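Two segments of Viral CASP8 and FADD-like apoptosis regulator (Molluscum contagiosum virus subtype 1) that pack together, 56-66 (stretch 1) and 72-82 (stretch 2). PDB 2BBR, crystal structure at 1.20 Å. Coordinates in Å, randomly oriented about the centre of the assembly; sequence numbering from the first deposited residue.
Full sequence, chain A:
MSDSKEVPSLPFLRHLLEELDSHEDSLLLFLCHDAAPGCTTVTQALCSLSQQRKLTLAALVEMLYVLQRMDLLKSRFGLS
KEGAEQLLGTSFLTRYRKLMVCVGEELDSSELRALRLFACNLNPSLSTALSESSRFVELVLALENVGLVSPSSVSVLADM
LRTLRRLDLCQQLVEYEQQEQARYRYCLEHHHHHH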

# COMPACT_ATOMS: atom_id res chain seq x y z
N THR A 56 -1.67 9.65 -12.65
CA THR A 56 -1.80 11.10 -12.60
C THR A 56 -0.79 11.72 -11.65
O THR A 56 -0.07 11.03 -10.92
CB THR A 56 -3.19 11.50 -12.11
OG1 THR A 56 -3.38 10.98 -10.78
CG2 THR A 56 -4.26 10.94 -13.03
N LEU A 57 -0.73 13.05 -11.66
CA LEU A 57 0.15 13.79 -10.77
C LEU A 57 -0.20 13.40 -9.34
O LEU A 57 0.68 13.10 -8.53
CB LEU A 57 -0.05 15.29 -10.98
CG LEU A 57 0.64 16.31 -10.06
CD1 LEU A 57 -0.06 16.36 -8.72
CD2 LEU A 57 2.09 15.95 -9.90
N ALA A 58 -1.49 13.40 -9.04
CA ALA A 58 -1.97 13.04 -7.71
C ALA A 58 -1.52 11.65 -7.29
O ALA A 58 -1.07 11.45 -6.16
CB ALA A 58 -3.49 13.14 -7.65
N ALA A 59 -1.64 10.67 -8.18
CA ALA A 59 -1.24 9.31 -7.87
C ALA A 59 0.24 9.23 -7.49
O ALA A 59 0.60 8.61 -6.49
CB ALA A 59 -1.53 8.39 -9.04
N LEU A 60 1.09 9.85 -8.30
CA LEU A 60 2.52 9.83 -8.04
C LEU A 60 2.85 10.54 -6.73
O LEU A 60 3.69 10.07 -5.96
CB LEU A 60 3.29 10.48 -9.19
CG LEU A 60 3.49 9.65 -10.46
CD1 LEU A 60 4.31 8.41 -10.14
CD2 LEU A 60 2.14 9.26 -11.04
N VAL A 61 2.20 11.67 -6.49
CA VAL A 61 2.44 12.42 -5.26
C VAL A 61 2.05 11.56 -4.05
O VAL A 61 2.78 11.51 -3.06
CB VAL A 61 1.65 13.75 -5.28
CG1 VAL A 61 1.60 14.36 -3.90
CG2 VAL A 61 2.33 14.71 -6.25
N GLU A 62 0.92 10.87 -4.14
CA GLU A 62 0.49 10.01 -3.04
C GLU A 62 1.48 8.88 -2.82
O GLU A 62 1.81 8.54 -1.68
CB GLU A 62 -0.90 9.42 -3.30
CG GLU A 62 -2.02 10.42 -3.18
CD GLU A 62 -3.35 9.73 -2.96
OE1 GLU A 62 -4.09 9.51 -3.95
OE2 GLU A 62 -3.66 9.41 -1.79
N MET A 63 1.94 8.28 -3.91
CA MET A 63 2.92 7.20 -3.79
C MET A 63 4.16 7.67 -3.05
O MET A 63 4.62 7.01 -2.13
CB MET A 63 3.32 6.68 -5.17
CG MET A 63 2.23 5.93 -5.90
SD MET A 63 2.79 5.41 -7.52
CE MET A 63 1.28 4.73 -8.18
N LEU A 64 4.70 8.81 -3.47
CA LEU A 64 5.90 9.33 -2.82
C LEU A 64 5.64 9.68 -1.35
O LEU A 64 6.50 9.47 -0.50
CB LEU A 64 6.43 10.55 -3.58
CG LEU A 64 6.93 10.26 -5.00
CD1 LEU A 64 7.35 11.56 -5.67
CD2 LEU A 64 8.10 9.28 -4.94
N TYR A 65 4.46 10.22 -1.06
CA TYR A 65 4.13 10.57 0.31
C TYR A 65 4.10 9.31 1.18
O TYR A 65 4.67 9.28 2.27
CB TYR A 65 2.77 11.26 0.37
CG TYR A 65 2.40 11.70 1.77
CD1 TYR A 65 2.80 12.94 2.26
CD2 TYR A 65 1.68 10.86 2.62
CE1 TYR A 65 2.50 13.33 3.56
CE2 TYR A 65 1.37 11.24 3.92
CZ TYR A 65 1.79 12.48 4.38
OH TYR A 65 1.50 12.86 5.68
N VAL A 66 3.42 8.28 0.70
CA VAL A 66 3.32 7.03 1.44
C VAL A 66 4.71 6.43 1.69
O VAL A 66 4.95 5.83 2.74
CB VAL A 66 2.43 6.01 0.69
CG1 VAL A 66 2.47 4.66 1.38
CG2 VAL A 66 0.99 6.52 0.65
N LEU A 72 11.90 13.61 -2.89
CA LEU A 72 11.43 13.48 -4.27
C LEU A 72 10.20 14.35 -4.54
O LEU A 72 10.01 14.85 -5.65
CB LEU A 72 11.15 12.02 -4.60
CG LEU A 72 12.38 11.11 -4.48
CD1 LEU A 72 12.00 9.67 -4.82
CD2 LEU A 72 13.49 11.60 -5.41
N LEU A 73 9.36 14.54 -3.52
CA LEU A 73 8.19 15.40 -3.69
C LEU A 73 8.68 16.81 -3.99
O LEU A 73 8.12 17.50 -4.84
CB LEU A 73 7.33 15.39 -2.42
CG LEU A 73 6.45 14.15 -2.26
CD1 LEU A 73 5.90 14.07 -0.85
CD2 LEU A 73 5.31 14.19 -3.27
N LYS A 74 9.73 17.24 -3.30
CA LYS A 74 10.29 18.57 -3.53
C LYS A 74 11.00 18.69 -4.88
O LYS A 74 10.69 19.57 -5.67
CB LYS A 74 11.27 18.95 -2.42
CG LYS A 74 10.63 19.35 -1.10
CD LYS A 74 11.68 19.78 -0.08
CE LYS A 74 12.55 18.61 0.35
NZ LYS A 74 13.69 19.04 1.21
N SER A 75 11.94 17.79 -5.15
CA SER A 75 12.71 17.87 -6.38
C SER A 75 11.95 17.61 -7.67
O SER A 75 12.25 18.22 -8.70
CB SER A 75 13.92 16.94 -6.32
OG SER A 75 13.53 15.58 -6.35
N ARG A 76 10.96 16.72 -7.62
CA ARG A 76 10.20 16.39 -8.82
C ARG A 76 8.89 17.13 -8.98
O ARG A 76 8.44 17.35 -10.11
CB ARG A 76 9.94 14.88 -8.87
CG ARG A 76 11.20 14.03 -8.93
CD ARG A 76 12.03 14.38 -10.15
NE ARG A 76 13.03 13.36 -10.46
CZ ARG A 76 14.05 13.04 -9.67
NH1 ARG A 76 14.22 13.66 -8.51
NH2 ARG A 76 14.90 12.09 -10.04
N PHE A 77 8.26 17.51 -7.88
CA PHE A 77 6.98 18.19 -7.97
C PHE A 77 6.91 19.54 -7.26
O PHE A 77 5.88 20.21 -7.31
CB PHE A 77 5.87 17.27 -7.45
CG PHE A 77 5.77 15.98 -8.22
CD1 PHE A 77 6.22 14.78 -7.68
CD2 PHE A 77 5.23 15.97 -9.51
CE1 PHE A 77 6.15 13.59 -8.41
CE2 PHE A 77 5.15 14.79 -10.24
CZ PHE A 77 5.61 13.60 -9.69
N GLY A 78 8.00 19.94 -6.62
CA GLY A 78 8.03 21.22 -5.92
C GLY A 78 7.02 21.30 -4.79
O GLY A 78 6.55 22.39 -4.45
N LEU A 79 6.70 20.16 -4.20
CA LEU A 79 5.73 20.11 -3.12
C LEU A 79 6.32 19.81 -1.76
O LEU A 79 7.17 18.94 -1.61
CB LEU A 79 4.67 19.05 -3.42
CG LEU A 79 3.75 19.26 -4.62
CD1 LEU A 79 2.88 18.03 -4.82
CD2 LEU A 79 2.90 20.49 -4.40
N SER A 80 5.86 20.56 -0.76
CA SER A 80 6.26 20.34 0.61
C SER A 80 5.35 19.21 1.11
O SER A 80 4.42 18.80 0.42
CB SER A 80 6.00 21.58 1.45
OG SER A 80 4.60 21.84 1.52
N LYS A 81 5.61 18.73 2.32
CA LYS A 81 4.80 17.68 2.92
C LYS A 81 3.32 18.08 2.93
O LYS A 81 2.45 17.29 2.57
CB LYS A 81 5.29 17.42 4.34
CG LYS A 81 4.51 16.38 5.13
CD LYS A 81 5.16 16.15 6.48
CE LYS A 81 4.39 15.16 7.33
NZ LYS A 81 3.08 15.71 7.79
N GLU A 82 3.05 19.32 3.33
CA GLU A 82 1.68 19.83 3.39
C GLU A 82 1.05 19.92 2.00
O GLU A 82 -0.14 19.65 1.83
CB GLU A 82 1.64 21.21 4.06
CG GLU A 82 1.89 21.22 5.57
CD GLU A 82 3.29 20.78 5.95
OE1 GLU A 82 4.23 21.00 5.15
OE2 GLU A 82 3.46 20.24 7.07

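How do the two backbones lie against each other? Helix 57-66 and helix 72-77 run nearly antiparallel, their directions 153° apart and their axes 10.2 Å apart at closest approach. The CA atoms of Leu64 and Leu73, 6.5 Å apart, are the nearest CA pair between the stretches. No hydrogen bond crosses between the stretches; apolar side chains make most of the contact.

How does the start of stretch 1 enter the contact? Thr56 does not touch stretch 2, but it caps its own helix: its OG1 accepts from Ala59 N at 3.1 Å, satisfying an amide that has no helical carbonyl before it. One residue on, the CA-to-CB bond of Leu57 points sideways, but the end of the side chain comes nearer to stretch 2, and its CD2 lies 3.2 Å from Phe77 CD2, a tight approach. Leu60 adds its CB, 3.9 Å from Phe77 CZ.

Why does Phe77 matter so much here? Its side chain is a knob in a hole made by Leu57, Leu60, Val61 and Leu64, at positions i, i+3, i+4 and i+7, a spacing that gathers them along one side of the helix. Val61 CG2 lies over one face of the ring, 4.1 Å from Phe77 CD1, and also meets Leu79 CD1 at 3.7 Å. Leu64 CD1 instead approaches the ring edge, 3.6 Å from Phe77 CE1.

What closes the far end? Leu64 CD2 reaches Leu72 CD1 at 3.9 Å, while Leu64 CB lies 3.8 Å from Leu73 CD2, a methyl that also packs 3.8 Å from Val61 CG1. Tyr65 follows: its CB is 4.4 Å from Leu73 CD1, and Lys81 CG sits at the edge of its ring, near the ring plane, so the aliphatic part of the lysine lies beside the ring. Although Tyr65 OH and Lys81 NZ stand 3.9 Å apart, each finds its hydrogen bonds elsewhere in the structure.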